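Local coordinates for protein 2'-deoxycytidine 5'-triphosphate deaminase (Agrobacterium tumefaciens, PDB 2R9Q) that probably deaminates dCTP to dUTP, a hydrolytic step that supplies the uracil nucleotide precursor of thymidylate, at residues I202-F211 and I262-H270; G249-P257 and V322-Q330. One frame throughout, in Å; residues are numbered along the deposited sequence.

Interaction 1 (I202-F211 and I262-H270); sequences IALSIDLKGF and ILVSREAVH
With OG held between its backbone N and carbonyl carbon (chi1 60°), Ser205 presents its hydroxyl to Arg266 and Glu267, while a bend at chi2 (82°) folds the Glu267 carboxylate back onto the Ser205 backbone. The carboxylate then takes two bonds on its syn sides: Ser205 N gives a nearly straight one to Glu267 OE1 (2.8 Å), and Ser205 OG donates a short one to Glu267 OE2 (2.5 Å). The same hydroxyl accepts from Arg266, whose guanidinium comes side-on: NE lies 2.9 Å from Ser205 OG and NH2 makes a longer bond, both near the guanidinium plane. Ser205 OG stands between guanidinium and carboxylate, accepting from one and donating to the other, which fixes the rotation of its hydroxyl. Backbone bonds flank this cluster, from Arg266 N to Ser205 O and from Asp207 N to Val264 O (2.9 Å), and a single beta bridge pairs Ile206 with Ser265. Strands 202-205 and 262-265 belong to different sheets of this dUTPase-clan domain: their axes come no closer than 7.1 Å and differ in direction by 129°, and segment 262-270 turns a corner at Arg266 and Glu267. Further along, a water bridges Asp207 O and Val264 N, and Asp207 OD2 forms a salt bridge with Arg312. Phe211 CE1 presses obliquely on Val264 CG1 (3.3 Å), and Ile206 CD1 meets Leu263 CB at 3.8 Å.

Interaction 2 (G249-P257 and V322-Q330); sequences GRAELILDP and VPFILEHGQ
Leu326 O receives the 2.8 Å hydrogen bond of Leu253 N in its carbonyl plane and also lies 3.1 Å from Glu252 CA in a CA-H...O contact. Leu326 N returns a bond to Leu253 O, making this a hydrogen-bonded pair of an antiparallel ladder. Leu255 N bonds Phe324 O at 2.8 Å, but the reverse bond, Phe324 N to Leu255 O, is weak at 3.3 Å. Past the strand ends His328 N, inside the type II turn from Glu327 to Gln330, bonds Ala251 O (3.1 Å). On one face Ile254 and Ile325 lie side by side, CG1 to CG1 at 3.8 Å, and the bent Glu252 chain runs along Ile325, its OE1 3.7 Å from Ile325 CG2. Lys69 of the second subunit forms a salt bridge with Glu327 on this face, and Ala56 of that subunit packs on Ile325. On the other face the Leu255 and Leu326 side chains cross at a slant, Leu255 CD1 lying 4.0 Å from Leu326 CB. This two-stranded ribbon, its strands far apart in sequence, covers its neighbours with the face of Leu253, Leu255, Phe324 and Leu326: Leu253 touches Tyr261 and Leu263 of strand 261-269, and Leu255 and Leu326 meet Phe289 of strand 289-292.

From the N terminus the chain meets 202-211 first, then 249-257, 262-270 and 322-330, so the segments alternate and the two contacts cross. Interaction 1 closes a loop of 50 residues between 202-211 and 262-270; interaction 2 closes one of 64 between 249-257 and 322-330. Their centres are about 14 Å apart. Ile206 joins them through probable backbone hydrogen bonds, its O to Gly329 N and its N to Gln330 O, both 2.9 Å, and Arg266 CD packs on His328 NE2. Interaction 1 ties the sheet containing 202-205 and 331-339 to the one containing 261-269 and 311-319, and interaction 2 adds the two-stranded ribbon beside them.

Interaction 1 (I202-F211 and I262-H270)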
loop_
_atom_site.group_PDB
_atom_site.type_symbol
_atom_site.label_atom_id
_atom_site.label_comp_id
_atom_site.label_asym_id
_atom_site.label_seq_id
_atom_site.Cartn_x
_atom_site.Cartn_y
_atom_site.Cartn_z
ATOM N N ILE B 202 -8.354 -35.128 7.625
ATOM C CA ILE B 202 -9.746 -34.632 7.615
ATOM C C ILE B 202 -9.831 -33.171 7.115
ATOM O O ILE B 202 -9.007 -32.345 7.461
ATOM C CB ILE B 202 -10.514 -34.906 8.968
ATOM C CG1 ILE B 202 -10.473 -33.724 9.953
ATOM C CG2 ILE B 202 -10.019 -36.207 9.644
ATOM C CD1 ILE B 202 -11.729 -32.882 9.939
ATOM N N ALA B 203 -10.811 -32.882 6.262
ATOM C CA ALA B 203 -10.922 -31.585 5.596
ATOM C C ALA B 203 -11.740 -30.588 6.415
ATOM O O ALA B 203 -12.733 -30.933 7.047
ATOM C CB ALA B 203 -11.500 -31.735 4.173
ATOM N N LEU B 204 -11.284 -29.350 6.420
ATOM C CA LEU B 204 -11.935 -28.291 7.162
ATOM C C LEU B 204 -12.524 -27.271 6.192
ATOM O O LEU B 204 -11.860 -26.813 5.270
ATOM C CB LEU B 204 -10.958 -27.653 8.164
ATOM C CG LEU B 204 -10.516 -28.573 9.336
ATOM C CD1 LEU B 204 -9.302 -28.061 10.058
ATOM C CD2 LEU B 204 -11.611 -28.837 10.321
ATOM N N SER B 205 -13.784 -26.931 6.399
ATOM C CA SER B 205 -14.465 -25.986 5.546
ATOM C C SER B 205 -14.893 -24.759 6.354
ATOM O O SER B 205 -14.967 -24.802 7.569
ATOM C CB SER B 205 -15.659 -26.653 4.847
ATOM O OG SER B 205 -16.581 -27.135 5.789
ATOM N N ILE B 206 -15.163 -23.666 5.641
ATOM C CA ILE B 206 -15.390 -22.375 6.273
ATOM C C ILE B 206 -16.865 -22.123 6.581
ATOM O O ILE B 206 -17.719 -22.359 5.750
ATOM C CB ILE B 206 -14.751 -21.199 5.433
ATOM C CG1 ILE B 206 -14.409 -20.022 6.348
ATOM C CG2 ILE B 206 -15.623 -20.797 4.268
ATOM C CD1 ILE B 206 -13.097 -20.236 7.108
ATOM N N ASP B 207 -17.141 -21.640 7.786
ATOM C CA ASP B 207 -18.479 -21.264 8.186
ATOM C C ASP B 207 -18.675 -19.768 8.040
ATOM O O ASP B 207 -18.148 -18.985 8.832
ATOM C CB ASP B 207 -18.729 -21.649 9.627
ATOM C CG ASP B 207 -20.202 -21.673 9.976
ATOM O OD1 ASP B 207 -20.999 -20.832 9.469
ATOM O OD2 ASP B 207 -20.566 -22.568 10.767
ATOM N N LEU B 208 -19.469 -19.388 7.051
ATOM C CA LEU B 208 -19.775 -18.000 6.752
ATOM C C LEU B 208 -21.277 -17.656 6.989
ATOM O O LEU B 208 -21.753 -16.604 6.592
ATOM C CB LEU B 208 -19.347 -17.717 5.299
ATOM C CG LEU B 208 -18.038 -16.992 5.011
ATOM C CD1 LEU B 208 -17.076 -17.027 6.176
ATOM C CD2 LEU B 208 -17.391 -17.534 3.724
ATOM N N LYS B 209 -21.997 -18.548 7.663
ATOM C CA LYS B 209 -23.440 -18.364 7.909
ATOM C C LYS B 209 -23.702 -17.418 9.083
ATOM O O LYS B 209 -24.656 -16.633 9.049
ATOM C CB LYS B 209 -24.167 -19.702 8.096
ATOM C CG LYS B 209 -25.257 -19.978 7.057
ATOM C CD LYS B 209 -24.720 -20.555 5.752
ATOM C CE LYS B 209 -25.831 -20.934 4.783
ATOM N NZ LYS B 209 -26.606 -19.744 4.280
ATOM N N GLY B 210 -22.848 -17.468 10.098
ATOM C CA GLY B 210 -22.907 -16.490 11.173
ATOM C C GLY B 210 -23.168 -17.135 12.513
ATOM O O GLY B 210 -23.702 -18.220 12.579
ATOM N N PHE B 211 -22.759 -16.461 13.579
ATOM C CA PHE B 211 -22.958 -16.973 14.934
ATOM C C PHE B 211 -23.702 -15.983 15.798
ATOM O O PHE B 211 -23.396 -14.798 15.797
ATOM C CB PHE B 211 -21.615 -17.339 15.561
ATOM C CG PHE B 211 -20.914 -18.446 14.830
ATOM C CD1 PHE B 211 -19.798 -18.187 14.038
ATOM C CD2 PHE B 211 -21.400 -19.746 14.897
ATOM C CE1 PHE B 211 -19.182 -19.208 13.347
ATOM C CE2 PHE B 211 -20.790 -20.758 14.218
ATOM C CZ PHE B 211 -19.680 -20.497 13.439
ATOM N N ILE B 262 -9.889 -13.373 10.763
ATOM C CA ILE B 262 -9.991 -14.483 11.713
ATOM C C ILE B 262 -11.380 -15.065 11.533
ATOM O O ILE B 262 -12.387 -14.410 11.782
ATOM C CB ILE B 262 -9.768 -14.066 13.205
ATOM C CG1 ILE B 262 -8.363 -13.512 13.412
ATOM C CG2 ILE B 262 -9.994 -15.238 14.131
ATOM C CD1 ILE B 262 -8.217 -12.727 14.711
ATOM N N LEU B 263 -11.397 -16.317 11.098
ATOM C CA LEU B 263 -12.601 -17.000 10.712
ATOM C C LEU B 263 -12.680 -18.373 11.364
ATOM O O LEU B 263 -11.726 -18.844 11.996
ATOM C CB LEU B 263 -12.672 -17.098 9.179
ATOM C CG LEU B 263 -12.734 -15.790 8.384
ATOM C CD1 LEU B 263 -12.543 -16.099 6.917
ATOM C CD2 LEU B 263 -14.045 -15.038 8.651
ATOM N N VAL B 264 -13.843 -19.008 11.216
ATOM C CA VAL B 264 -14.124 -20.279 11.882
ATOM C C VAL B 264 -14.571 -21.418 10.926
ATOM O O VAL B 264 -15.312 -21.215 9.975
ATOM C CB VAL B 264 -15.062 -20.082 13.173
ATOM C CG1 VAL B 264 -15.945 -18.882 13.044
ATOM C CG2 VAL B 264 -15.859 -21.324 13.491
ATOM N N SER B 265 -14.051 -22.606 11.200
ATOM C CA SER B 265 -14.455 -23.837 10.536
ATOM C C SER B 265 -15.912 -24.247 10.820
ATOM O O SER B 265 -16.421 -24.034 11.912
ATOM C CB SER B 265 -13.503 -24.983 10.924
ATOM O OG SER B 265 -13.752 -25.507 12.212
ATOM N N ARG B 266 -16.570 -24.847 9.835
ATOM C CA ARG B 266 -17.886 -25.459 10.070
ATOM C C ARG B 266 -17.743 -26.692 10.959
ATOM O O ARG B 266 -18.540 -26.893 11.873
ATOM C CB ARG B 266 -18.560 -25.869 8.765
ATOM C CG ARG B 266 -18.939 -24.722 7.867
ATOM C CD ARG B 266 -19.908 -25.166 6.790
ATOM N NE ARG B 266 -19.381 -26.338 6.133
ATOM C CZ ARG B 266 -20.097 -27.368 5.702
ATOM N NH1 ARG B 266 -21.426 -27.421 5.839
ATOM N NH2 ARG B 266 -19.460 -28.372 5.136
ATOM N N GLU B 267 -16.711 -27.496 10.706
ATOM C CA GLU B 267 -16.477 -28.713 11.474
ATOM C C GLU B 267 -16.013 -28.465 12.913
ATOM O O GLU B 267 -15.100 -27.678 13.168
ATOM C CB GLU B 267 -15.493 -29.631 10.766
ATOM C CG GLU B 267 -15.927 -30.025 9.385
ATOM C CD GLU B 267 -15.607 -28.993 8.330
ATOM O OE1 GLU B 267 -14.908 -28.006 8.669
ATOM O OE2 GLU B 267 -16.049 -29.175 7.159
ATOM N N ALA B 268 -16.705 -29.128 13.843
ATOM C CA ALA B 268 -16.293 -29.261 15.231
ATOM C C ALA B 268 -15.380 -30.494 15.267
ATOM O O ALA B 268 -15.823 -31.601 14.987
ATOM C CB ALA B 268 -17.505 -29.442 16.137
ATOM N N VAL B 269 -14.113 -30.291 15.614
ATOM C CA VAL B 269 -13.081 -31.323 15.515
ATOM C C VAL B 269 -12.529 -31.785 16.898
ATOM O O VAL B 269 -12.539 -31.039 17.875
ATOM C CB VAL B 269 -11.962 -30.880 14.452
ATOM C CG1 VAL B 269 -10.942 -29.849 15.001
ATOM C CG2 VAL B 269 -11.253 -32.082 13.909
ATOM N N HIS B 270 -12.091 -33.040 16.977
ATOM C CA HIS B 270 -11.535 -33.636 18.203
ATOM C C HIS B 270 -10.230 -34.381 17.861
ATOM O O HIS B 270 -10.138 -35.076 16.843
ATOM C CB HIS B 270 -12.595 -34.530 18.850
ATOM C CG HIS B 270 -12.103 -35.466 19.922
ATOM N ND1 HIS B 270 -11.457 -35.035 21.065
ATOM C CD2 HIS B 270 -12.234 -36.808 20.056
ATOM C CE1 HIS B 270 -11.191 -36.071 21.839
ATOM N NE2 HIS B 270 -11.662 -37.156 21.251
HETATM O O HOH W 1 -16.014 -17.768 9.895
#

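Interaction 2 (G249-P257 and V322-Q330)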
loop_
_atom_site.group_PDB
_atom_site.type_symbol
_atom_site.label_atom_id
_atom_site.label_comp_id
_atom_site.label_asym_id
_atom_site.label_seq_id
_atom_site.Cartn_x
_atom_site.Cartn_y
_atom_site.Cartn_z
ATOM N N GLY B 249 -25.771 -10.620 3.734
ATOM C CA GLY B 249 -26.467 -11.058 2.512
ATOM C C GLY B 249 -26.364 -12.550 2.272
ATOM O O GLY B 249 -26.915 -13.344 3.041
ATOM N N ARG B 250 -25.677 -12.927 1.192
ATOM C CA ARG B 250 -25.350 -14.341 0.920
ATOM C C ARG B 250 -24.214 -14.787 1.861
ATOM O O ARG B 250 -23.515 -13.942 2.441
ATOM C CB ARG B 250 -24.957 -14.543 -0.557
ATOM N N ALA B 251 -24.050 -16.102 2.029
ATOM C CA ALA B 251 -23.012 -16.654 2.902
ATOM C C ALA B 251 -21.651 -16.645 2.190
ATOM O O ALA B 251 -21.209 -17.655 1.634
ATOM C CB ALA B 251 -23.388 -18.056 3.348
ATOM N N GLU B 252 -21.014 -15.475 2.195
ATOM C CA GLU B 252 -19.772 -15.253 1.477
ATOM C C GLU B 252 -19.064 -13.972 1.933
ATOM O O GLU B 252 -19.689 -13.064 2.449
ATOM C CB GLU B 252 -20.005 -15.229 -0.037
ATOM C CG GLU B 252 -20.595 -13.926 -0.575
ATOM C CD GLU B 252 -21.508 -14.142 -1.803
ATOM O OE1 GLU B 252 -21.159 -14.924 -2.751
ATOM O OE2 GLU B 252 -22.589 -13.516 -1.789
ATOM N N LEU B 253 -17.752 -13.928 1.703
ATOM C CA LEU B 253 -16.911 -12.855 2.173
ATOM C C LEU B 253 -15.840 -12.535 1.158
ATOM O O LEU B 253 -15.067 -13.397 0.809
ATOM C CB LEU B 253 -16.230 -13.299 3.474
ATOM C CG LEU B 253 -15.314 -12.304 4.161
ATOM C CD1 LEU B 253 -16.112 -11.055 4.590
ATOM C CD2 LEU B 253 -14.590 -13.008 5.339
ATOM N N ILE B 254 -15.762 -11.281 0.728
ATOM C CA ILE B 254 -14.679 -10.841 -0.154
ATOM C C ILE B 254 -13.423 -10.641 0.685
ATOM O O ILE B 254 -13.362 -9.791 1.564
ATOM C CB ILE B 254 -15.049 -9.577 -0.991
ATOM C CG1 ILE B 254 -16.175 -9.940 -1.986
ATOM C CG2 ILE B 254 -13.814 -8.988 -1.713
ATOM C CD1 ILE B 254 -16.763 -8.765 -2.728
ATOM N N LEU B 255 -12.442 -11.478 0.384
ATOM C CA LEU B 255 -11.115 -11.419 0.936
ATOM C C LEU B 255 -10.219 -10.444 0.149
ATOM O O LEU B 255 -9.746 -10.777 -0.938
ATOM C CB LEU B 255 -10.499 -12.822 0.911
ATOM C CG LEU B 255 -11.079 -13.963 1.756
ATOM C CD1 LEU B 255 -10.246 -15.222 1.509
ATOM C CD2 LEU B 255 -11.153 -13.608 3.245
ATOM N N ASP B 256 -9.999 -9.266 0.741
ATOM C CA ASP B 256 -9.097 -8.200 0.265
ATOM C C ASP B 256 -7.715 -8.687 0.612
ATOM O O ASP B 256 -7.497 -9.069 1.754
ATOM C CB ASP B 256 -9.451 -6.837 0.965
ATOM C CG ASP B 256 -8.440 -5.657 0.683
ATOM O OD1 ASP B 256 -7.238 -5.869 0.365
ATOM O OD2 ASP B 256 -8.876 -4.473 0.807
ATOM N N PRO B 257 -6.792 -8.704 -0.371
ATOM C CA PRO B 257 -5.487 -9.339 -0.134
ATOM C C PRO B 257 -4.591 -8.606 0.892
ATOM O O PRO B 257 -3.711 -9.237 1.477
ATOM C CB PRO B 257 -4.828 -9.383 -1.548
ATOM C CG PRO B 257 -5.817 -8.856 -2.494
ATOM C CD PRO B 257 -6.886 -8.141 -1.734
ATOM N N VAL B 322 -4.936 -11.400 -5.684
ATOM C CA VAL B 322 -6.221 -10.907 -6.148
ATOM C C VAL B 322 -7.333 -11.133 -5.074
ATOM O O VAL B 322 -7.285 -12.106 -4.322
ATOM C CB VAL B 322 -6.557 -11.593 -7.536
ATOM C CG1 VAL B 322 -7.996 -11.748 -7.752
ATOM C CG2 VAL B 322 -5.926 -10.814 -8.688
ATOM N N PRO B 323 -8.310 -10.198 -4.975
ATOM C CA PRO B 323 -9.509 -10.451 -4.205
ATOM C C PRO B 323 -10.318 -11.679 -4.638
ATOM O O PRO B 323 -10.537 -11.933 -5.832
ATOM C CB PRO B 323 -10.317 -9.155 -4.334
ATOM C CG PRO B 323 -9.652 -8.358 -5.332
ATOM C CD PRO B 323 -8.278 -8.826 -5.504
ATOM N N PHE B 324 -10.754 -12.421 -3.630
ATOM C CA PHE B 324 -11.407 -13.672 -3.782
ATOM C C PHE B 324 -12.671 -13.649 -2.951
ATOM O O PHE B 324 -12.667 -13.239 -1.770
ATOM C CB PHE B 324 -10.482 -14.814 -3.348
ATOM C CG PHE B 324 -11.025 -16.209 -3.658
ATOM C CD1 PHE B 324 -11.071 -16.680 -4.970
ATOM C CD2 PHE B 324 -11.473 -17.046 -2.639
ATOM C CE1 PHE B 324 -11.550 -17.951 -5.263
ATOM C CE2 PHE B 324 -11.966 -18.318 -2.920
ATOM C CZ PHE B 324 -12.008 -18.767 -4.235
ATOM N N ILE B 325 -13.763 -14.058 -3.577
ATOM C CA ILE B 325 -15.013 -14.243 -2.873
ATOM C C ILE B 325 -14.972 -15.631 -2.269
ATOM O O ILE B 325 -15.049 -16.590 -2.981
ATOM C CB ILE B 325 -16.251 -14.129 -3.775
ATOM C CG1 ILE B 325 -16.276 -12.797 -4.523
ATOM C CG2 ILE B 325 -17.531 -14.302 -2.927
ATOM C CD1 ILE B 325 -16.976 -12.890 -5.880
ATOM N N LEU B 326 -14.825 -15.696 -0.946
ATOM C CA LEU B 326 -14.813 -16.932 -0.212
ATOM C C LEU B 326 -16.248 -17.261 0.158
ATOM O O LEU B 326 -16.976 -16.426 0.661
ATOM C CB LEU B 326 -13.928 -16.835 1.037
ATOM C CG LEU B 326 -13.795 -18.064 1.956
ATOM C CD1 LEU B 326 -13.062 -19.251 1.330
ATOM C CD2 LEU B 326 -13.128 -17.623 3.273
ATOM N N GLU B 327 -16.632 -18.499 -0.096
ATOM C CA GLU B 327 -18.020 -18.923 0.079
ATOM C C GLU B 327 -18.089 -19.992 1.163
ATOM O O GLU B 327 -17.155 -20.804 1.304
ATOM C CB GLU B 327 -18.609 -19.440 -1.260
ATOM C CG GLU B 327 -18.720 -18.370 -2.338
ATOM C CD GLU B 327 -19.085 -18.935 -3.702
ATOM O OE1 GLU B 327 -20.252 -19.401 -3.836
ATOM O OE2 GLU B 327 -18.209 -18.914 -4.637
ATOM N N HIS B 328 -19.180 -19.940 1.932
ATOM C CA HIS B 328 -19.525 -20.927 2.963
ATOM C C HIS B 328 -19.418 -22.381 2.451
ATOM O O HIS B 328 -19.791 -22.678 1.314
ATOM C CB HIS B 328 -20.949 -20.652 3.454
ATOM C CG HIS B 328 -21.432 -21.606 4.513
ATOM N ND1 HIS B 328 -21.230 -21.390 5.860
ATOM C CD2 HIS B 328 -22.102 -22.776 4.418
ATOM C CE1 HIS B 328 -21.762 -22.383 6.551
ATOM N NE2 HIS B 328 -22.293 -23.239 5.697
ATOM N N GLY B 329 -18.898 -23.273 3.287
ATOM C CA GLY B 329 -18.637 -24.653 2.881
ATOM C C GLY B 329 -17.379 -24.855 2.063
ATOM O O GLY B 329 -16.976 -25.971 1.840
ATOM N N GLN B 330 -16.737 -23.782 1.622
ATOM C CA GLN B 330 -15.465 -23.903 0.911
ATOM C C GLN B 330 -14.425 -24.579 1.804
ATOM O O GLN B 330 -14.205 -24.149 2.950
ATOM C CB GLN B 330 -14.987 -22.529 0.498
ATOM C CG GLN B 330 -13.557 -22.432 -0.014
ATOM C CD GLN B 330 -13.359 -23.091 -1.343
ATOM O OE1 GLN B 330 -14.047 -22.784 -2.298
ATOM N NE2 GLN B 330 -12.383 -23.979 -1.422
#